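Local coordinates for protein superoxide dismutase (Leishmania major, PDB 4F2N) that probably catalyses the dismutation of superoxide to oxygen and hydrogen peroxide at an iron centre, as an iron superoxide dismutase with two chains, at residues 47-52 / 199-204; 105-110 / 154-159; 113-118 / 213-218; 190-195 / 207-212. One frame throughout, in Å; residues are numbered along the deposited sequence.

Contact 1: residues 47-52 / 199-204; sequences QPVMSP and KDFENR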
# COMPACT_ATOMS: atom_id res chain seq x y z
N GLN B 47 -19.89 -11.59 7.72
CA GLN B 47 -21.00 -10.68 8.03
C GLN B 47 -20.91 -10.19 9.46
O GLN B 47 -20.50 -10.95 10.35
CB GLN B 47 -22.34 -11.39 7.79
CG GLN B 47 -22.54 -11.81 6.34
CD GLN B 47 -22.44 -10.64 5.37
OE1 GLN B 47 -23.24 -9.71 5.43
NE2 GLN B 47 -21.44 -10.69 4.48
N PRO B 48 -21.33 -8.93 9.71
CA PRO B 48 -21.93 -7.94 8.79
C PRO B 48 -20.95 -7.00 8.09
O PRO B 48 -21.37 -6.03 7.46
CB PRO B 48 -22.82 -7.13 9.72
CG PRO B 48 -22.06 -7.11 11.01
CD PRO B 48 -21.35 -8.44 11.11
N VAL B 49 -19.65 -7.26 8.20
CA VAL B 49 -18.63 -6.29 7.77
C VAL B 49 -18.05 -6.54 6.37
O VAL B 49 -18.04 -5.62 5.55
CB VAL B 49 -17.53 -6.15 8.84
CG1 VAL B 49 -16.39 -5.22 8.37
CG2 VAL B 49 -18.16 -5.65 10.14
N MET B 50 -17.61 -7.77 6.11
CA MET B 50 -16.99 -8.15 4.83
C MET B 50 -17.91 -8.97 3.92
O MET B 50 -18.36 -10.03 4.32
CB MET B 50 -15.76 -9.02 5.09
CG MET B 50 -14.56 -8.23 5.62
SD MET B 50 -13.19 -9.37 5.85
CE MET B 50 -12.14 -8.36 6.88
N SER B 51 -18.11 -8.50 2.69
CA SER B 51 -18.93 -9.21 1.71
C SER B 51 -18.23 -10.50 1.26
O SER B 51 -17.02 -10.64 1.41
CB SER B 51 -19.15 -8.32 0.49
OG SER B 51 -17.92 -8.19 -0.22
N PRO B 52 -19.01 -11.45 0.68
CA PRO B 52 -18.40 -12.65 0.10
C PRO B 52 -17.28 -12.33 -0.89
O PRO B 52 -16.18 -12.91 -0.78
CB PRO B 52 -19.61 -13.35 -0.59
CG PRO B 52 -20.77 -12.96 0.30
CD PRO B 52 -20.49 -11.54 0.71
N LYS B 199 -12.93 -3.19 -1.64
CA LYS B 199 -14.13 -3.74 -2.32
C LYS B 199 -15.41 -3.25 -1.65
O LYS B 199 -16.35 -2.88 -2.34
CB LYS B 199 -14.08 -5.28 -2.37
CG LYS B 199 -15.28 -5.94 -3.07
CD LYS B 199 -15.22 -5.68 -4.57
CE LYS B 199 -16.48 -6.17 -5.27
NZ LYS B 199 -16.28 -6.02 -6.73
N ASP B 200 -15.46 -3.24 -0.32
CA ASP B 200 -16.71 -2.86 0.37
C ASP B 200 -16.76 -1.40 0.81
O ASP B 200 -17.85 -0.82 0.88
CB ASP B 200 -16.92 -3.73 1.60
CG ASP B 200 -17.03 -5.22 1.28
OD1 ASP B 200 -17.33 -5.58 0.12
OD2 ASP B 200 -16.85 -6.03 2.21
N PHE B 201 -15.59 -0.82 1.13
CA PHE B 201 -15.53 0.50 1.74
C PHE B 201 -14.85 1.54 0.85
O PHE B 201 -14.74 2.72 1.25
CB PHE B 201 -14.80 0.44 3.08
CG PHE B 201 -15.57 -0.29 4.15
CD1 PHE B 201 -16.50 0.40 4.92
CD2 PHE B 201 -15.40 -1.66 4.35
CE1 PHE B 201 -17.23 -0.28 5.90
CE2 PHE B 201 -16.13 -2.34 5.33
CZ PHE B 201 -17.03 -1.65 6.11
N GLU B 202 -14.37 1.12 -0.32
CA GLU B 202 -13.60 2.01 -1.20
C GLU B 202 -12.53 2.76 -0.37
O GLU B 202 -11.77 2.13 0.39
CB GLU B 202 -14.55 2.94 -1.99
CG GLU B 202 -15.62 2.13 -2.77
CD GLU B 202 -16.68 2.99 -3.45
OE1 GLU B 202 -17.12 4.02 -2.90
OE2 GLU B 202 -17.11 2.61 -4.57
N ASN B 203 -12.47 4.09 -0.49
CA ASN B 203 -11.50 4.91 0.21
C ASN B 203 -11.77 5.05 1.70
O ASN B 203 -10.99 5.66 2.41
CB ASN B 203 -11.49 6.33 -0.39
CG ASN B 203 -12.82 7.02 -0.23
OD1 ASN B 203 -13.77 6.61 -0.85
ND2 ASN B 203 -12.91 8.03 0.62
N ARG B 204 -12.91 4.53 2.18
CA ARG B 204 -13.36 4.83 3.53
C ARG B 204 -12.70 3.94 4.60
O ARG B 204 -13.38 3.17 5.29
CB ARG B 204 -14.91 4.77 3.58
CG ARG B 204 -15.55 5.71 2.55
CD ARG B 204 -17.07 5.75 2.62
NE ARG B 204 -17.71 4.44 2.60
CZ ARG B 204 -17.99 3.74 1.49
NH1 ARG B 204 -17.68 4.24 0.29
NH2 ARG B 204 -18.62 2.57 1.58

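Contact 2: residues 105-110 / 154-159; sequences HFNHSF and SGWTWL. With FE2 (Fe (II) ion), chain N.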
# COMPACT_ATOMS: atom_id res chain seq x y z
N HIS B 105 2.18 -14.05 4.83
CA HIS B 105 1.46 -15.30 5.12
C HIS B 105 1.06 -15.35 6.58
O HIS B 105 -0.10 -15.59 6.92
CB HIS B 105 2.26 -16.54 4.68
CG HIS B 105 1.62 -17.86 5.07
ND1 HIS B 105 0.28 -18.07 5.02
CD2 HIS B 105 2.19 -19.07 5.49
CE1 HIS B 105 0.01 -19.33 5.38
NE2 HIS B 105 1.17 -19.94 5.70
N PHE B 106 2.02 -15.08 7.44
CA PHE B 106 1.76 -15.05 8.87
C PHE B 106 0.71 -13.97 9.19
O PHE B 106 -0.26 -14.24 9.93
CB PHE B 106 3.06 -14.80 9.66
CG PHE B 106 2.81 -14.49 11.12
CD1 PHE B 106 2.75 -15.53 12.06
CD2 PHE B 106 2.59 -13.18 11.56
CE1 PHE B 106 2.47 -15.26 13.41
CE2 PHE B 106 2.31 -12.90 12.90
CZ PHE B 106 2.25 -13.95 13.83
N ASN B 107 0.90 -12.76 8.65
CA ASN B 107 0.03 -11.64 9.02
C ASN B 107 -1.41 -11.95 8.68
O ASN B 107 -2.31 -11.71 9.50
CB ASN B 107 0.45 -10.32 8.35
CG ASN B 107 1.80 -9.84 8.82
OD1 ASN B 107 2.28 -10.22 9.91
ND2 ASN B 107 2.42 -9.00 8.01
N HIS B 108 -1.64 -12.51 7.48
CA HIS B 108 -3.02 -12.85 7.05
C HIS B 108 -3.59 -13.99 7.87
O HIS B 108 -4.77 -13.95 8.25
CB HIS B 108 -3.11 -13.18 5.55
CG HIS B 108 -3.01 -11.95 4.66
ND1 HIS B 108 -1.81 -11.41 4.28
CD2 HIS B 108 -3.99 -11.11 4.15
CE1 HIS B 108 -2.02 -10.31 3.56
NE2 HIS B 108 -3.35 -10.10 3.48
N SER B 109 -2.79 -15.02 8.14
CA SER B 109 -3.25 -16.15 8.96
C SER B 109 -3.72 -15.69 10.32
O SER B 109 -4.73 -16.16 10.84
CB SER B 109 -2.14 -17.22 9.09
OG SER B 109 -1.86 -17.73 7.79
N PHE B 110 -2.97 -14.77 10.89
CA PHE B 110 -3.27 -14.26 12.22
C PHE B 110 -4.56 -13.45 12.16
O PHE B 110 -5.45 -13.61 13.01
CB PHE B 110 -2.10 -13.40 12.76
CG PHE B 110 -2.30 -13.01 14.20
CD1 PHE B 110 -2.13 -13.95 15.22
CD2 PHE B 110 -2.66 -11.71 14.53
CE1 PHE B 110 -2.31 -13.59 16.56
CE2 PHE B 110 -2.85 -11.35 15.87
CZ PHE B 110 -2.68 -12.28 16.88
N SER B 154 0.45 1.02 2.72
CA SER B 154 -0.03 -0.32 3.12
C SER B 154 0.54 -0.72 4.47
O SER B 154 1.69 -0.37 4.79
CB SER B 154 0.41 -1.37 2.10
OG SER B 154 0.11 -0.96 0.76
N GLY B 155 -0.21 -1.47 5.24
CA GLY B 155 0.39 -2.11 6.43
C GLY B 155 -0.64 -2.70 7.35
O GLY B 155 -1.75 -3.03 6.93
N TRP B 156 -0.28 -2.76 8.63
CA TRP B 156 -1.01 -3.48 9.67
C TRP B 156 -0.99 -2.65 10.93
O TRP B 156 0.03 -1.98 11.25
CB TRP B 156 -0.32 -4.85 9.94
CG TRP B 156 -0.30 -5.74 8.72
CD1 TRP B 156 0.65 -5.74 7.68
CD2 TRP B 156 -1.27 -6.79 8.36
NE1 TRP B 156 0.33 -6.69 6.74
CE2 TRP B 156 -0.82 -7.33 7.07
CE3 TRP B 156 -2.42 -7.30 8.96
CZ2 TRP B 156 -1.49 -8.36 6.45
CZ3 TRP B 156 -3.12 -8.35 8.29
CH2 TRP B 156 -2.66 -8.86 7.08
N THR B 157 -2.09 -2.72 11.66
CA THR B 157 -2.15 -2.12 12.99
C THR B 157 -2.39 -3.26 14.00
O THR B 157 -3.24 -4.14 13.79
CB THR B 157 -3.28 -1.08 13.06
OG1 THR B 157 -2.98 -0.06 12.11
CG2 THR B 157 -3.35 -0.44 14.45
N TRP B 158 -1.67 -3.20 15.11
CA TRP B 158 -1.57 -4.34 16.03
C TRP B 158 -1.86 -3.95 17.43
O TRP B 158 -1.51 -2.84 17.86
CB TRP B 158 -0.11 -4.81 16.04
CG TRP B 158 0.43 -5.22 14.69
CD1 TRP B 158 1.08 -4.41 13.74
CD2 TRP B 158 0.43 -6.57 14.12
NE1 TRP B 158 1.44 -5.15 12.65
CE2 TRP B 158 1.07 -6.45 12.79
CE3 TRP B 158 -0.03 -7.82 14.54
CZ2 TRP B 158 1.26 -7.55 11.95
CZ3 TRP B 158 0.13 -8.93 13.67
CH2 TRP B 158 0.79 -8.79 12.41
N LEU B 159 -2.45 -4.87 18.17
CA LEU B 159 -2.41 -4.82 19.65
C LEU B 159 -1.47 -5.94 20.09
O LEU B 159 -1.66 -7.10 19.73
CB LEU B 159 -3.82 -5.04 20.25
CG LEU B 159 -3.96 -5.05 21.79
CD1 LEU B 159 -3.59 -3.70 22.39
CD2 LEU B 159 -5.40 -5.39 22.14
FE FE2 N . -4.21 -8.26 3.18
O HOH W 1 -2.20 -7.27 3.46

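Contact 3: residues 113-118 / 213-218; sequences KCLSPG and WQIVDW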
# COMPACT_ATOMS: atom_id res chain seq x y z
N LYS B 113 -7.72 -15.56 12.15
CA LYS B 113 -7.99 -16.06 13.52
C LYS B 113 -8.64 -15.00 14.41
O LYS B 113 -9.36 -15.35 15.37
CB LYS B 113 -6.71 -16.58 14.18
CG LYS B 113 -6.09 -17.78 13.49
CD LYS B 113 -6.94 -19.02 13.60
CE LYS B 113 -6.62 -19.79 14.86
NZ LYS B 113 -7.47 -21.03 14.86
N CYS B 114 -8.39 -13.72 14.10
CA CYS B 114 -8.97 -12.60 14.84
C CYS B 114 -10.42 -12.31 14.49
O CYS B 114 -11.02 -11.42 15.10
CB CYS B 114 -8.20 -11.33 14.58
SG CYS B 114 -6.58 -11.44 15.33
N LEU B 115 -10.95 -12.98 13.46
CA LEU B 115 -12.27 -12.65 12.93
C LEU B 115 -13.22 -13.83 12.92
O LEU B 115 -12.81 -15.00 12.78
CB LEU B 115 -12.19 -12.07 11.50
CG LEU B 115 -11.14 -10.98 11.25
CD1 LEU B 115 -11.01 -10.66 9.75
CD2 LEU B 115 -11.56 -9.74 12.04
N SER B 116 -14.51 -13.49 13.04
CA SER B 116 -15.60 -14.47 13.02
C SER B 116 -16.92 -13.78 12.62
O SER B 116 -17.20 -12.67 13.08
CB SER B 116 -15.75 -15.11 14.41
OG SER B 116 -16.53 -16.29 14.33
N PRO B 117 -17.77 -14.45 11.82
CA PRO B 117 -19.09 -13.86 11.51
C PRO B 117 -19.82 -13.44 12.78
O PRO B 117 -19.99 -14.25 13.68
CB PRO B 117 -19.83 -15.00 10.79
CG PRO B 117 -18.72 -15.77 10.12
CD PRO B 117 -17.59 -15.75 11.13
N GLY B 118 -20.19 -12.16 12.86
CA GLY B 118 -20.89 -11.62 14.03
C GLY B 118 -20.03 -11.43 15.27
O GLY B 118 -20.54 -11.07 16.33
N TRP B 213 -14.85 -3.90 14.43
CA TRP B 213 -15.06 -4.42 15.77
C TRP B 213 -16.19 -5.42 15.83
O TRP B 213 -16.16 -6.32 16.65
CB TRP B 213 -15.31 -3.29 16.79
CG TRP B 213 -14.19 -2.28 16.84
CD1 TRP B 213 -14.28 -0.91 16.60
CD2 TRP B 213 -12.78 -2.52 17.17
NE1 TRP B 213 -13.03 -0.31 16.74
CE2 TRP B 213 -12.11 -1.22 17.11
CE3 TRP B 213 -12.04 -3.65 17.53
CZ2 TRP B 213 -10.73 -1.08 17.35
CZ3 TRP B 213 -10.65 -3.49 17.79
CH2 TRP B 213 -10.03 -2.23 17.70
N GLN B 214 -17.20 -5.25 14.97
CA GLN B 214 -18.37 -6.14 14.94
C GLN B 214 -18.03 -7.57 14.56
O GLN B 214 -18.82 -8.46 14.80
CB GLN B 214 -19.47 -5.59 14.02
CG GLN B 214 -19.90 -4.18 14.39
CD GLN B 214 -20.82 -3.59 13.35
OE1 GLN B 214 -21.69 -4.27 12.83
NE2 GLN B 214 -20.62 -2.31 13.03
N ILE B 215 -16.86 -7.79 13.96
CA ILE B 215 -16.50 -9.17 13.59
C ILE B 215 -15.21 -9.68 14.27
O ILE B 215 -14.69 -10.72 13.88
CB ILE B 215 -16.37 -9.38 12.05
CG1 ILE B 215 -15.33 -8.41 11.43
CG2 ILE B 215 -17.73 -9.29 11.36
CD1 ILE B 215 -14.92 -8.82 10.03
N VAL B 216 -14.77 -9.00 15.32
CA VAL B 216 -13.54 -9.48 16.02
C VAL B 216 -13.88 -10.67 16.91
O VAL B 216 -14.85 -10.64 17.68
CB VAL B 216 -12.87 -8.37 16.84
CG1 VAL B 216 -11.68 -8.96 17.62
CG2 VAL B 216 -12.41 -7.26 15.91
N ASP B 217 -13.10 -11.74 16.76
CA ASP B 217 -13.20 -12.89 17.63
C ASP B 217 -12.44 -12.60 18.92
O ASP B 217 -11.22 -12.85 19.01
CB ASP B 217 -12.66 -14.16 16.93
CG ASP B 217 -12.82 -15.42 17.78
OD1 ASP B 217 -13.11 -15.30 18.99
OD2 ASP B 217 -12.65 -16.53 17.25
N TRP B 218 -13.14 -12.06 19.91
CA TRP B 218 -12.46 -11.64 21.14
C TRP B 218 -12.02 -12.81 22.00
O TRP B 218 -11.13 -12.67 22.85
CB TRP B 218 -13.31 -10.66 21.94
CG TRP B 218 -13.46 -9.29 21.34
CD1 TRP B 218 -14.64 -8.67 20.89
CD2 TRP B 218 -12.40 -8.29 21.14
NE1 TRP B 218 -14.37 -7.40 20.44
CE2 TRP B 218 -13.04 -7.12 20.56
CE3 TRP B 218 -11.03 -8.26 21.39
CZ2 TRP B 218 -12.33 -5.97 20.24
CZ3 TRP B 218 -10.31 -7.10 21.05
CH2 TRP B 218 -10.95 -5.98 20.48
O HOH W 2 -10.44 -17.66 15.84

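Contact 4: residues 190-195 / 207-212; sequences ADVWEH and DYLKEL. With FE2 (Fe (II) ion), chain N.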
# COMPACT_ATOMS: atom_id res chain seq x y z
N ALA B 190 -5.31 -5.60 12.55
CA ALA B 190 -6.21 -5.18 11.46
C ALA B 190 -5.34 -4.92 10.26
O ALA B 190 -4.34 -4.16 10.33
CB ALA B 190 -6.98 -3.91 11.84
N ASP B 191 -5.67 -5.56 9.15
CA ASP B 191 -4.97 -5.31 7.87
C ASP B 191 -5.44 -3.95 7.35
O ASP B 191 -6.65 -3.73 7.22
CB ASP B 191 -5.42 -6.41 6.88
CG ASP B 191 -4.62 -6.42 5.59
OD1 ASP B 191 -3.72 -5.56 5.40
OD2 ASP B 191 -4.86 -7.34 4.75
N VAL B 192 -4.51 -3.02 7.10
CA VAL B 192 -4.91 -1.76 6.46
C VAL B 192 -4.22 -1.54 5.11
O VAL B 192 -4.15 -0.42 4.60
CB VAL B 192 -4.79 -0.53 7.38
CG1 VAL B 192 -5.73 -0.63 8.57
CG2 VAL B 192 -3.37 -0.43 7.90
N TRP B 193 -3.72 -2.62 4.49
CA TRP B 193 -3.55 -2.58 3.03
C TRP B 193 -4.87 -2.23 2.43
O TRP B 193 -5.92 -2.71 2.92
CB TRP B 193 -3.12 -3.95 2.51
CG TRP B 193 -1.64 -4.27 2.72
CD1 TRP B 193 -0.97 -4.41 3.93
CD2 TRP B 193 -0.69 -4.62 1.69
NE1 TRP B 193 0.36 -4.76 3.72
CE2 TRP B 193 0.59 -4.91 2.38
CE3 TRP B 193 -0.75 -4.70 0.28
CZ2 TRP B 193 1.74 -5.25 1.67
CZ3 TRP B 193 0.43 -5.05 -0.42
CH2 TRP B 193 1.64 -5.33 0.26
N GLU B 194 -4.86 -1.45 1.35
CA GLU B 194 -6.12 -0.97 0.77
C GLU B 194 -6.99 -2.11 0.28
O GLU B 194 -8.23 -2.03 0.32
CB GLU B 194 -5.89 0.06 -0.35
CG GLU B 194 -5.32 1.37 0.17
CD GLU B 194 -5.07 2.40 -0.93
OE1 GLU B 194 -4.35 2.08 -1.92
OE2 GLU B 194 -5.55 3.56 -0.76
N HIS B 195 -6.35 -3.19 -0.18
CA HIS B 195 -7.12 -4.37 -0.60
C HIS B 195 -7.94 -4.99 0.51
O HIS B 195 -8.88 -5.74 0.20
CB HIS B 195 -6.23 -5.44 -1.29
CG HIS B 195 -5.32 -6.18 -0.34
ND1 HIS B 195 -3.95 -6.16 -0.46
CD2 HIS B 195 -5.60 -7.01 0.77
CE1 HIS B 195 -3.40 -6.93 0.52
NE2 HIS B 195 -4.41 -7.44 1.28
N ASP B 207 -14.14 4.21 8.26
CA ASP B 207 -15.39 3.46 8.46
C ASP B 207 -15.14 1.96 8.58
O ASP B 207 -15.78 1.29 9.39
CB ASP B 207 -16.31 3.72 7.29
CG ASP B 207 -16.83 5.13 7.26
OD1 ASP B 207 -16.68 5.86 8.27
OD2 ASP B 207 -17.42 5.52 6.23
N TYR B 208 -14.24 1.44 7.75
CA TYR B 208 -13.85 0.03 7.83
C TYR B 208 -13.36 -0.34 9.24
O TYR B 208 -13.86 -1.28 9.85
CB TYR B 208 -12.77 -0.27 6.77
CG TYR B 208 -11.82 -1.44 7.05
CD1 TYR B 208 -12.29 -2.78 7.10
CD2 TYR B 208 -10.45 -1.21 7.20
CE1 TYR B 208 -11.41 -3.84 7.35
CE2 TYR B 208 -9.57 -2.25 7.42
CZ TYR B 208 -10.03 -3.56 7.47
OH TYR B 208 -9.14 -4.62 7.68
N LEU B 209 -12.39 0.43 9.75
CA LEU B 209 -11.85 0.21 11.08
C LEU B 209 -12.89 0.33 12.21
O LEU B 209 -12.87 -0.48 13.16
CB LEU B 209 -10.65 1.14 11.34
CG LEU B 209 -9.44 0.78 10.49
CD1 LEU B 209 -8.46 1.95 10.51
CD2 LEU B 209 -8.76 -0.49 10.97
N LYS B 210 -13.81 1.29 12.09
CA LYS B 210 -14.88 1.42 13.07
C LYS B 210 -15.81 0.20 13.00
O LYS B 210 -16.27 -0.30 14.04
CB LYS B 210 -15.67 2.73 12.87
N GLU B 211 -16.11 -0.29 11.80
CA GLU B 211 -17.07 -1.38 11.69
C GLU B 211 -16.43 -2.73 12.02
O GLU B 211 -17.11 -3.65 12.46
CB GLU B 211 -17.76 -1.38 10.31
CG GLU B 211 -18.64 -0.15 10.11
CD GLU B 211 -19.43 -0.15 8.81
OE1 GLU B 211 -19.64 -1.24 8.22
OE2 GLU B 211 -19.86 0.96 8.38
N LEU B 212 -15.11 -2.83 11.84
CA LEU B 212 -14.38 -4.08 12.03
C LEU B 212 -14.62 -4.73 13.40
O LEU B 212 -14.63 -5.96 13.51
CB LEU B 212 -12.87 -3.85 11.84
CG LEU B 212 -11.97 -5.09 11.76
CD1 LEU B 212 -12.33 -6.06 10.63
CD2 LEU B 212 -10.51 -4.65 11.62
FE FE2 N . -4.21 -8.26 3.18
O HOH W 1 -2.20 -7.27 3.46

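Contact 1: residues 47-52 / 199-204
The loop 47-52 meets the end of helix 198-201 at one carboxylate, and that is where the contact is tight. D200 presents both oxygens to S51. Its CG lies beside its own backbone N, anti to the carbonyl carbon (chi1 -61°). S51 N donates to D200 OD2 over 2.8 Å, almost straight at 171°, and comes from somewhat above the carboxylate plane. S51 OG donates to D200 OD1 over 2.7 Å and uses the syn lone pair of that oxygen. The two bonds fix the rotation of the carboxylate. S51 sits at the N-cap of helix 52-71. Its OG is also hydrogen-bonded to the backbone N of Q54, so one hydroxyl serves both the cap and the aspartate. M50 CA also lies 3.4 Å from D200 OD2.

The V49 and F201 side is buried but touches lightly. F201 CE2 is 3.8 Å from V49 O and 4.2 Å from V49 CG1, and the two side chains cross at about a right angle. The S51 and D200 bonds lie at the partly exposed side, where K199 leads off. K199 CG and S51 OG barely meet, 4.5 Å apart. K199 NZ forms a salt bridge with E202 of the second subunit. Past F201 the backbone makes a type II' turn to R204, closed by R204 N to F201 O.

The chemistry implies a charged side chain held by two donors at a helix start. The N-terminal end of helix 52-71 would be expected to stabilise the negative charge of D200.

Contact 2: residues 105-110 / 154-159
Helix 96-113 lies across strand 155-161 of the sheet here, the short segments crossing at 49°. Walking along the helix, F106 comes first. Its CE2 reaches W158 CH2 at 4.4 Å, a light apolar touch near the plane of the F106 ring.

N107 follows and fills the space between two tryptophans. Its CB stands over the six-membered ring of W156, 3.5 Å from the ring centroid, a CH-pi contact. The amide divides: N107 OD1 comes 3.2 Å from W158 CH2, at the edge of that ring, while ND2 stays beside W156 NE1. These two nitrogens are both donors and do not bond to each other. Both bond to OE1 of Q104, one turn back on the helix, which holds amide and indole together.

H108 is next. Its ring takes the edge of W156 over one face in a T-shaped stack, centroids 4.9 Å apart and planes at 87°. H108 NE2 binds the iron at 2.0 Å, while ND1 bonds to Q104 O. The iron bond, this hydrogen bond and the tryptophan edge together restrict the imidazole.

F110 ends the walk, with CD2 4.0 Å from W158 CZ3. H58, D191 and H195 complete the protein ligands of the metal. The arrangement is typical of the iron/manganese superoxide dismutase fold: a ligand from the alpha-hairpin domain is backed by a tryptophan, W156, of the C-terminal sheet.

Contact 3: residues 113-118 / 213-218
C114 O is the best-held polar atom across this contact. D217 N donates to it over 2.7 Å at 162°, from above the carbonyl plane. V216 CA adds a CA-H...O contact of 3.3 Å. The grip is one strong bond and one weak one.

I215 O is gripped by the same number of partners, from segment 113-118. S116 N donates over 2.9 Å and lies in the carbonyl plane, and L115 CA makes a CA-H...O contact of 3.2 Å. The two N-H bonds make a single beta bridge between L115 and V216. It joins the loop after helix 96-113 to the loop before helix 218-229, and the segments run roughly antiparallel.

The side chains add an apolar patch beside the bridge. L115 CD2 meets I215 CD1 at 4.0 Å, and the two side chains cross obliquely. I215 CG1 takes the crowded position between its backbone N and carbonyl carbon (chi1 57°). CG2 then points anti to the carbonyl carbon and lies near S116 O and G118 N. V216 points away overall, though its CG1 still touches C114 O; the same methyl lies over the centre of the W218 ring.

At the outer end, a water donates to K113 O over 2.6 Å and to D217 OD2 over 2.9 Å. D217 OD1 caps the N-terminus of helix 218-229 through F220 N. C114 and V216 pack on F188 of strand 185-191.

The chemistry implies a join made mostly by the backbone. The D217 carboxylate divides its oxygens between a helix start, which would stabilise its charge, and a bridging water.

Contact 4: residues 190-195 / 207-212
A190 CB marks the apolar centre, where strand 185-191 meets helix 205-212 of the C-terminal domain in the iron/manganese superoxide dismutase fold. L212 CD2 lies 3.6 Å from A190 CB, and L209 CD2 lies 4.0 Å from it. The two leucines come from successive turns of the helix. L209 CD2 also touches V192 CG1 at 3.9 Å, and these side chains cross at about a right angle. One methyl of L209 thus spans both residues. F144 of helix 137-149 packs on A190 as well.

Outward from this patch stands Y208. Its CG is anti to the backbone N (chi1 154°), which sends the ring toward the strand end. The Y208 OH donates to D191 O over 2.7 Å, in the carbonyl plane. V192 CG1 lies at the edge of the same ring.

D191 links this packing to the metal. Its main-chain oxygen takes the tyrosine bond, while its side chain points to the iron. D191 OD1 accepts from W193 N in an Asx turn, from above the carboxylate plane, and also takes a weak bond from the iron-bound water. H195, four residues on, also binds, and H58 and H108 complete the protein ligands. Y208 is therefore a second-shell residue that holds the backbone of a ligand. At the metal itself, D191 OD2 lies 1.9 Å from the iron and H195 NE2 lies 2.1 Å from it.

Overall arrangement
Contacts 2 and 4 meet at the iron. Their centres are about 11 Å apart, and their neighbouring strands, 155-161 and 185-191, are hydrogen-bonded in one antiparallel sheet. Contact 4 follows contact 2 along the chain. Contact 1 lies about 9 Å from contact 4, centre to centre, and both touch the second subunit. Contact 3 is about 14 Å from contact 1 by centres, and the two meet through Q47 and G118. Contact 2 is nested in the loop closed by contact 1, and contact 4 in that closed by contact 3. Contacts 1 to 3 each join the alpha-hairpin and C-terminal domains. The metal site draws on both: H58 and H108 from the first, D191 and H195 from the second.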